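Local coordinates for protein diaminopimelate decarboxylase (Methanocaldococcus jannaschii, PDB 1TWI) that catalyses the pyridoxal-phosphate-dependent decarboxylation of meso-diaminopimelate to L-lysine, the last step of lysine biosynthesis by the diaminopimelate pathway, at residues F51-E56 / T274-K279; E234-G239 / D280-P285. One frame throughout, in Å; residues are numbered along the deposited sequence.

Contact 1. Residues F51-E56 / T274-K279; sequences FKRWEE and TMLKYK
Met275 meets the six-membered ring of Trp54, the methionine running across the indole. A bend at the last torsion (chi3 77°) brings the terminal methyl CE back to the benzo end of the indole, where CB and SD already lie. Met275 CE is 3.8 Å from Trp54 CH2, and Met275 CB is equally close to that carbon. Met275 SD lies 4.5 Å from the centroid of the six-membered ring, 29° off the ring normal. This is an oblique Met-aromatic contact. Trp54 has CG anti to the backbone N (chi1 -173°), which lets the benzo end of the indole reach Met275 and Leu276; its NE1 is hydrogen-bonded to Pro285 O. Trp54 and Met275 also rest on Leu287 of strand 286-289. Leu276 follows and splits its two methyls between two partners. Its CD2 is 4.1 Å from Trp54 CZ3. Its CD1 lies 3.9 Å from Arg53 NH2, at an oblique angle to the guanidinium. The polar end of Arg53 is held by a salt bridge to Glu57 and a hydrogen bond to Asn273. A type I turn runs from Leu276 to Lys279. Helices 37-58 and 264-276 pack next to each other over strand 286-289, as the outer helices of a TIM barrel do; this is the pyridoxal-binding barrel of the decarboxylase family.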
ATOM      1  N   PHE A  51       1.578  34.107  -2.314  1.00 16.10           N
ATOM      2  CA  PHE A  51       0.512  34.385  -3.265  1.00 17.14           C
ATOM      3  C   PHE A  51      -0.449  35.538  -2.926  1.00 18.99           C
ATOM      4  O   PHE A  51      -1.333  35.808  -3.689  1.00 18.35           O
ATOM      5  CB  PHE A  51      -0.305  33.097  -3.560  1.00 15.37           C
ATOM      6  CG  PHE A  51       0.414  32.104  -4.451  1.00 13.43           C
ATOM      7  CD1 PHE A  51       0.208  32.113  -5.822  1.00 11.92           C
ATOM      8  CD2 PHE A  51       1.315  31.186  -3.913  1.00 11.39           C
ATOM      9  CE1 PHE A  51       0.894  31.218  -6.652  1.00 12.42           C
ATOM     10  CE2 PHE A  51       2.022  30.269  -4.736  1.00 12.07           C
ATOM     11  CZ  PHE A  51       1.815  30.283  -6.118  1.00  8.71           C
ATOM     12  N   LYS A  52      -0.266  36.263  -1.821  1.00 20.33           N
ATOM     13  CA  LYS A  52      -1.220  37.337  -1.518  1.00 19.26           C
ATOM     14  C   LYS A  52      -1.185  38.430  -2.585  1.00 18.23           C
ATOM     15  O   LYS A  52      -2.112  39.210  -2.729  1.00 16.58           O
ATOM     16  CB  LYS A  52      -0.928  37.945  -0.138  1.00 23.23           C
ATOM     17  CG  LYS A  52       0.431  38.593  -0.043  1.00 26.48           C
ATOM     18  CD  LYS A  52       0.555  39.233   1.336  1.00 30.95           C
ATOM     19  CE  LYS A  52       1.978  39.563   1.711  1.00 33.36           C
ATOM     20  NZ  LYS A  52       2.022  39.753   3.228  1.00 34.38           N
ATOM     21  N   ARG A  53      -0.091  38.504  -3.306  1.00 17.25           N
ATOM     22  CA  ARG A  53       0.000  39.444  -4.389  1.00 17.97           C
ATOM     23  C   ARG A  53      -1.196  39.259  -5.379  1.00 17.34           C
ATOM     24  O   ARG A  53      -1.680  40.222  -5.994  1.00 17.56           O
ATOM     25  CB  ARG A  53       1.320  39.201  -5.131  1.00 20.19           C
ATOM     26  CG  ARG A  53       1.462  39.989  -6.381  1.00 21.04           C
ATOM     27  CD  ARG A  53       2.802  39.757  -7.045  1.00 24.85           C
ATOM     28  NE  ARG A  53       2.835  40.422  -8.348  1.00 24.97           N
ATOM     29  CZ  ARG A  53       3.570  39.983  -9.358  1.00 27.10           C
ATOM     30  NH1 ARG A  53       4.321  38.900  -9.194  1.00 28.41           N
ATOM     31  NH2 ARG A  53       3.526  40.590 -10.528  1.00 26.43           N
ATOM     32  N   TRP A  54      -1.644  38.021  -5.582  1.00 15.92           N
ATOM     33  CA  TRP A  54      -2.766  37.800  -6.514  1.00 15.99           C
ATOM     34  C   TRP A  54      -3.974  38.646  -6.118  1.00 17.43           C
ATOM     35  O   TRP A  54      -4.528  39.401  -6.933  1.00 18.21           O
ATOM     36  CB  TRP A  54      -3.204  36.312  -6.549  1.00 14.11           C
ATOM     37  CG  TRP A  54      -4.230  36.111  -7.617  1.00 13.00           C
ATOM     38  CD1 TRP A  54      -5.570  35.774  -7.469  1.00 14.45           C
ATOM     39  CD2 TRP A  54      -3.996  36.214  -9.008  1.00 13.66           C
ATOM     40  NE1 TRP A  54      -6.166  35.655  -8.725  1.00 13.59           N
ATOM     41  CE2 TRP A  54      -5.205  35.921  -9.672  1.00 12.76           C
ATOM     42  CE3 TRP A  54      -2.851  36.530  -9.778  1.00 14.24           C
ATOM     43  CZ2 TRP A  54      -5.309  35.934 -11.071  1.00 14.71           C
ATOM     44  CZ3 TRP A  54      -2.962  36.543 -11.159  1.00 12.45           C
ATOM     45  CH2 TRP A  54      -4.172  36.247 -11.793  1.00 14.26           C
ATOM     46  N   GLU A  55      -4.395  38.526  -4.863  1.00 19.43           N
ATOM     47  CA  GLU A  55      -5.559  39.291  -4.366  1.00 21.12           C
ATOM     48  C   GLU A  55      -5.256  40.780  -4.378  1.00 20.18           C
ATOM     49  O   GLU A  55      -6.119  41.574  -4.697  1.00 20.51           O
ATOM     50  CB  GLU A  55      -5.940  38.879  -2.914  1.00 24.00           C
ATOM     51  CG  GLU A  55      -6.728  39.973  -2.052  1.00 33.56           C
ATOM     52  CD  GLU A  55      -6.023  40.455  -0.685  1.00 37.72           C
ATOM     53  OE1 GLU A  55      -5.707  41.680  -0.528  1.00 38.64           O
ATOM     54  OE2 GLU A  55      -5.796  39.627   0.239  1.00 39.05           O
ATOM     55  N   GLU A  56      -4.027  41.145  -4.023  1.00 19.99           N
ATOM     56  CA  GLU A  56      -3.628  42.551  -3.979  1.00 20.72           C
ATOM     57  C   GLU A  56      -3.728  43.222  -5.324  1.00 20.46           C
ATOM     58  O   GLU A  56      -4.191  44.356  -5.439  1.00 19.52           O
ATOM     59  CB  GLU A  56      -2.177  42.685  -3.499  1.00 22.13           C
ATOM     60  CG  GLU A  56      -1.978  42.276  -2.052  1.00 25.48           C
ATOM     61  CD  GLU A  56      -0.527  42.207  -1.638  1.00 26.99           C
ATOM     62  OE1 GLU A  56       0.378  42.299  -2.518  1.00 27.86           O
ATOM     63  OE2 GLU A  56      -0.301  42.041  -0.410  1.00 29.38           O
ATOM     64  N   THR A 274       2.875  34.903 -15.183  1.00 16.27           N
ATOM     65  CA  THR A 274       2.391  34.313 -16.413  1.00 13.55           C
ATOM     66  C   THR A 274       0.929  34.683 -16.601  1.00 14.17           C
ATOM     67  O   THR A 274       0.548  35.156 -17.688  1.00 14.26           O
ATOM     68  CB  THR A 274       2.532  32.787 -16.457  1.00 13.35           C
ATOM     69  OG1 THR A 274       3.914  32.453 -16.522  1.00 14.66           O
ATOM     70  CG2 THR A 274       1.860  32.221 -17.737  1.00 13.28           C
ATOM     71  N   MET A 275       0.088  34.481 -15.579  1.00 13.67           N
ATOM     72  CA  MET A 275      -1.336  34.807 -15.732  1.00 13.32           C
ATOM     73  C   MET A 275      -1.600  36.290 -16.055  1.00 15.06           C
ATOM     74  O   MET A 275      -2.527  36.593 -16.813  1.00 12.70           O
ATOM     75  CB  MET A 275      -2.145  34.445 -14.461  1.00 15.09           C
ATOM     76  CG  MET A 275      -2.180  32.914 -14.193  1.00 16.83           C
ATOM     77  SD  MET A 275      -2.977  32.554 -12.654  1.00 21.36           S
ATOM     78  CE  MET A 275      -4.678  32.783 -13.243  1.00 20.51           C
ATOM     79  N   LEU A 276      -0.813  37.210 -15.482  1.00 14.42           N
ATOM     80  CA  LEU A 276      -1.044  38.632 -15.768  1.00 15.34           C
ATOM     81  C   LEU A 276      -0.758  39.052 -17.224  1.00 14.29           C
ATOM     82  O   LEU A 276      -1.193  40.100 -17.638  1.00 16.33           O
ATOM     83  CB  LEU A 276      -0.254  39.526 -14.817  1.00 16.47           C
ATOM     84  CG  LEU A 276      -0.745  39.466 -13.366  1.00 17.25           C
ATOM     85  CD1 LEU A 276       0.194  40.309 -12.509  1.00 21.62           C
ATOM     86  CD2 LEU A 276      -2.151  40.024 -13.257  1.00 19.26           C
ATOM     87  N   LYS A 277      -0.058  38.226 -17.997  1.00 15.92           N
ATOM     88  CA  LYS A 277       0.188  38.494 -19.412  1.00 15.21           C
ATOM     89  C   LYS A 277      -1.128  38.477 -20.168  1.00 16.56           C
ATOM     90  O   LYS A 277      -1.225  39.020 -21.290  1.00 15.11           O
ATOM     91  CB  LYS A 277       1.051  37.390 -20.035  1.00 14.87           C
ATOM     92  CG  LYS A 277       2.509  37.439 -19.575  1.00 18.30           C
ATOM     93  CD  LYS A 277       3.290  36.193 -19.935  1.00 17.92           C
ATOM     94  CE  LYS A 277       4.742  36.422 -19.546  1.00 21.68           C
ATOM     95  NZ  LYS A 277       5.630  35.383 -20.177  1.00 23.64           N
ATOM     96  N   TYR A 278      -2.145  37.843 -19.579  1.00 15.24           N
ATOM     97  CA  TYR A 278      -3.434  37.690 -20.287  1.00 16.32           C
ATOM     98  C   TYR A 278      -4.526  38.653 -19.909  1.00 17.33           C
ATOM     99  O   TYR A 278      -5.652  38.534 -20.443  1.00 15.18           O
ATOM    100  CB  TYR A 278      -3.987  36.260 -20.093  1.00 13.85           C
ATOM    101  CG  TYR A 278      -3.059  35.167 -20.570  1.00 14.39           C
ATOM    102  CD1 TYR A 278      -1.934  34.807 -19.838  1.00 12.56           C
ATOM    103  CD2 TYR A 278      -3.314  34.495 -21.771  1.00 14.03           C
ATOM    104  CE1 TYR A 278      -1.066  33.791 -20.289  1.00 13.77           C
ATOM    105  CE2 TYR A 278      -2.465  33.482 -22.230  1.00 15.02           C
ATOM    106  CZ  TYR A 278      -1.341  33.136 -21.487  1.00 13.68           C
ATOM    107  OH  TYR A 278      -0.513  32.135 -21.992  1.00 15.46           O
ATOM    108  N   LYS A 279      -4.196  39.602 -19.017  1.00 19.92           N
ATOM    109  CA  LYS A 279      -5.157  40.573 -18.496  1.00 22.44           C
ATOM    110  C   LYS A 279      -5.847  41.457 -19.509  1.00 24.34           C
ATOM    111  O   LYS A 279      -6.868  42.054 -19.193  1.00 24.31           O
ATOM    112  CB  LYS A 279      -4.535  41.467 -17.430  1.00 24.63           C
ATOM    113  CG  LYS A 279      -3.541  42.466 -17.988  1.00 26.69           C
ATOM    114  CD  LYS A 279      -3.491  43.695 -17.118  1.00 32.54           C
ATOM    115  CE  LYS A 279      -2.191  43.856 -16.377  1.00 33.17           C
ATOM    116  NZ  LYS A 279      -2.105  45.311 -15.919  1.00 35.27           N
TER

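Contact 2. Residues E234-G239 / D280-P285; sequences ELKEEG and DKVEMP
Lys236 lays the aliphatic part of its side chain against Val282. The two side chains lie alongside, pointing opposite ways, with Lys236 CB 3.7 Å from Val282 CG1. The next carbon, Lys236 CG, sits 3.7 Å from Lys281 O and also touches the same valine methyl. The lysine chain bends at chi2 (71°) and again at chi4, and its amino group comes to one water. That water accepts from Lys236 NZ at 3.1 Å and from Glu283 N at 2.9 Å. It bridges the helix side chain to the loop backbone; no direct hydrogen bond joins the two segments. Lys236 NZ lies 5.0 Å from Glu283 OE1, too far for contact, but the opposite charges may still attract. Glu241 adds a long, weak ion pair to Lys236. Further out, Val282 also packs on Val232, one turn earlier in helix 219-237, and Lys281 touches Val233. Just beyond Lys236 the helix ends in a Schellman motif. Gly239, at positive phi, is its C-prime residue; Ile240 N bonds to Leu235 O and Gly239 N to Lys236 O. The contact packs the end of one barrel helix against the loop entering strand 286-289, on the outside of the TIM-barrel domain.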
ATOM      1  N   GLU A 234      -9.088  30.914 -25.519  1.00 15.46           N
ATOM      2  CA  GLU A 234      -9.923  30.199 -26.495  1.00 16.01           C
ATOM      3  C   GLU A 234     -11.417  30.184 -26.072  1.00 16.38           C
ATOM      4  O   GLU A 234     -12.322  30.382 -26.915  1.00 17.01           O
ATOM      5  CB  GLU A 234      -9.416  28.771 -26.691  1.00 16.80           C
ATOM      6  CG  GLU A 234     -10.153  27.969 -27.798  1.00 18.23           C
ATOM      7  CD  GLU A 234      -9.627  26.526 -27.975  1.00 20.38           C
ATOM      8  OE1 GLU A 234     -10.260  25.736 -28.736  1.00 20.70           O
ATOM      9  OE2 GLU A 234      -8.592  26.158 -27.363  1.00 17.99           O
ATOM     10  N   LEU A 235     -11.693  29.981 -24.780  1.00 15.47           N
ATOM     11  CA  LEU A 235     -13.078  29.990 -24.311  1.00 14.23           C
ATOM     12  C   LEU A 235     -13.688  31.384 -24.487  1.00 15.03           C
ATOM     13  O   LEU A 235     -14.838  31.535 -24.918  1.00 15.06           O
ATOM     14  CB  LEU A 235     -13.144  29.579 -22.836  1.00 11.42           C
ATOM     15  CG  LEU A 235     -12.986  28.086 -22.584  1.00 14.30           C
ATOM     16  CD1 LEU A 235     -12.759  27.914 -21.084  1.00 13.48           C
ATOM     17  CD2 LEU A 235     -14.247  27.292 -23.045  1.00 13.50           C
ATOM     18  N   LYS A 236     -12.918  32.405 -24.151  1.00 16.04           N
ATOM     19  CA  LYS A 236     -13.389  33.781 -24.258  1.00 18.37           C
ATOM     20  C   LYS A 236     -13.759  34.127 -25.729  1.00 19.77           C
ATOM     21  O   LYS A 236     -14.717  34.851 -25.969  1.00 18.42           O
ATOM     22  CB  LYS A 236     -12.315  34.743 -23.744  1.00 18.93           C
ATOM     23  CG  LYS A 236     -12.790  36.193 -23.696  1.00 22.24           C
ATOM     24  CD  LYS A 236     -13.794  36.354 -22.587  1.00 22.79           C
ATOM     25  CE  LYS A 236     -14.421  37.708 -22.597  1.00 25.49           C
ATOM     26  NZ  LYS A 236     -13.623  38.531 -21.727  1.00 27.37           N
ATOM     27  N   GLU A 237     -12.993  33.625 -26.694  1.00 20.84           N
ATOM     28  CA  GLU A 237     -13.329  33.839 -28.101  1.00 22.82           C
ATOM     29  C   GLU A 237     -14.700  33.209 -28.417  1.00 23.41           C
ATOM     30  O   GLU A 237     -15.403  33.651 -29.352  1.00 22.82           O
ATOM     31  CB  GLU A 237     -12.263  33.233 -29.018  1.00 25.53           C
ATOM     32  CG  GLU A 237     -10.934  34.002 -28.971  1.00 29.42           C
ATOM     33  CD  GLU A 237      -9.730  33.211 -29.503  1.00 31.66           C
ATOM     34  OE1 GLU A 237      -8.667  33.842 -29.694  1.00 32.83           O
ATOM     35  OE2 GLU A 237      -9.818  31.965 -29.717  1.00 36.26           O
ATOM     36  N   GLU A 238     -15.083  32.165 -27.682  1.00 19.56           N
ATOM     37  CA  GLU A 238     -16.413  31.591 -27.898  1.00 19.34           C
ATOM     38  C   GLU A 238     -17.479  32.300 -27.032  1.00 17.47           C
ATOM     39  O   GLU A 238     -18.606  31.827 -26.911  1.00 19.58           O
ATOM     40  CB  GLU A 238     -16.423  30.088 -27.570  1.00 18.94           C
ATOM     41  CG  GLU A 238     -15.429  29.280 -28.404  1.00 17.89           C
ATOM     42  CD  GLU A 238     -15.702  29.451 -29.893  1.00 19.56           C
ATOM     43  OE1 GLU A 238     -16.784  29.092 -30.343  1.00 16.81           O
ATOM     44  OE2 GLU A 238     -14.832  29.951 -30.606  1.00 22.30           O
ATOM     45  N   GLY A 239     -17.143  33.422 -26.415  1.00 15.73           N
ATOM     46  CA  GLY A 239     -18.132  34.095 -25.559  1.00 16.87           C
ATOM     47  C   GLY A 239     -18.272  33.459 -24.176  1.00 16.92           C
ATOM     48  O   GLY A 239     -19.216  33.748 -23.430  1.00 16.74           O
ATOM     49  N   ASP A 280      -5.318  41.584 -20.715  1.00 24.27           N
ATOM     50  CA  ASP A 280      -6.074  42.376 -21.633  1.00 26.21           C
ATOM     51  C   ASP A 280      -6.986  41.538 -22.504  1.00 25.20           C
ATOM     52  O   ASP A 280      -7.790  42.093 -23.249  1.00 24.91           O
ATOM     53  CB  ASP A 280      -5.183  43.226 -22.518  1.00 29.63           C
ATOM     54  CG  ASP A 280      -4.619  44.407 -21.764  1.00 33.30           C
ATOM     55  OD1 ASP A 280      -5.253  44.857 -20.770  1.00 33.92           O
ATOM     56  OD2 ASP A 280      -3.546  44.878 -22.174  1.00 38.02           O
ATOM     57  N   LYS A 281      -6.873  40.221 -22.418  1.00 21.79           N
ATOM     58  CA  LYS A 281      -7.734  39.346 -23.218  1.00 20.62           C
ATOM     59  C   LYS A 281      -8.884  38.751 -22.405  1.00 19.86           C
ATOM     60  O   LYS A 281      -9.949  38.446 -22.943  1.00 18.62           O
ATOM     61  CB  LYS A 281      -6.908  38.201 -23.831  1.00 22.78           C
ATOM     62  CG  LYS A 281      -5.778  38.687 -24.732  1.00 26.09           C
ATOM     63  CD  LYS A 281      -5.484  37.686 -25.830  1.00 29.97           C
ATOM     64  CE  LYS A 281      -4.391  38.192 -26.781  1.00 32.35           C
ATOM     65  NZ  LYS A 281      -3.063  37.913 -26.207  1.00 33.34           N
ATOM     66  N   VAL A 282      -8.657  38.536 -21.114  1.00 17.71           N
ATOM     67  CA  VAL A 282      -9.709  37.971 -20.285  1.00 17.42           C
ATOM     68  C   VAL A 282      -9.637  38.595 -18.908  1.00 17.42           C
ATOM     69  O   VAL A 282      -8.594  39.135 -18.502  1.00 17.85           O
ATOM     70  CB  VAL A 282      -9.578  36.405 -20.126  1.00 16.89           C
ATOM     71  CG1 VAL A 282      -9.556  35.746 -21.488  1.00 13.92           C
ATOM     72  CG2 VAL A 282      -8.317  36.034 -19.275  1.00 14.99           C
ATOM     73  N   GLU A 283     -10.746  38.577 -18.185  1.00 18.48           N
ATOM     74  CA  GLU A 283     -10.701  39.101 -16.831  1.00 18.74           C
ATOM     75  C   GLU A 283      -9.915  38.156 -15.953  1.00 18.39           C
ATOM     76  O   GLU A 283     -10.019  36.949 -16.085  1.00 18.84           O
ATOM     77  CB  GLU A 283     -12.115  39.273 -16.308  1.00 23.09           C
ATOM     78  CG  GLU A 283     -12.901  40.237 -17.196  1.00 30.61           C
ATOM     79  CD  GLU A 283     -14.316  40.438 -16.705  1.00 35.29           C
ATOM     80  OE1 GLU A 283     -15.204  40.741 -17.552  1.00 37.94           O
ATOM     81  OE2 GLU A 283     -14.520  40.285 -15.467  1.00 37.71           O
ATOM     82  N   MET A 284      -9.102  38.691 -15.055  1.00 16.56           N
ATOM     83  CA  MET A 284      -8.348  37.829 -14.188  1.00 15.59           C
ATOM     84  C   MET A 284      -9.292  37.079 -13.264  1.00 14.78           C
ATOM     85  O   MET A 284     -10.193  37.658 -12.675  1.00 14.89           O
ATOM     86  CB  MET A 284      -7.304  38.608 -13.399  1.00 14.88           C
ATOM     87  CG  MET A 284      -6.206  39.157 -14.324  1.00 11.34           C
ATOM     88  SD  MET A 284      -5.094  37.927 -15.021  1.00 16.68           S
ATOM     89  CE  MET A 284      -5.934  37.512 -16.537  1.00 15.21           C
ATOM     90  N   PRO A 285      -9.067  35.755 -13.116  1.00 14.60           N
ATOM     91  CA  PRO A 285      -9.941  34.930 -12.259  1.00 13.37           C
ATOM     92  C   PRO A 285      -9.496  34.772 -10.795  1.00 13.98           C
ATOM     93  O   PRO A 285      -8.420  35.263 -10.394  1.00 11.91           O
ATOM     94  CB  PRO A 285      -9.914  33.577 -12.969  1.00 12.38           C
ATOM     95  CG  PRO A 285      -8.382  33.485 -13.373  1.00 14.05           C
ATOM     96  CD  PRO A 285      -8.104  34.935 -13.893  1.00 11.96           C
TER
HETATM   97  O   HOH W   1     -13.137  37.147 -19.014  1.00 18.99           O

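Contacts 1 and 2 lie side by side, their centres about 15 Å apart. Lys279 and Asp280 are consecutive, so the turn ending contact 1 runs straight into the loop of contact 2. The hydrogen bond from Trp54 NE1 to Pro285 O, 2.8 Å, joins the two contacts. Met284 packs in the same seam: its SD is 3.8 Å from Trp54 CH2 and its CE 3.7 Å from Lys279 N. Together they tie helices 37-58, 264-276 and 219-237 to the approach to strand 286-289. Neither contact reaches the cofactor or the bound lysine. Just past that strand, however, come Glu290, Pro291, Gly292 and Arg293, which bind pyridoxal phosphate.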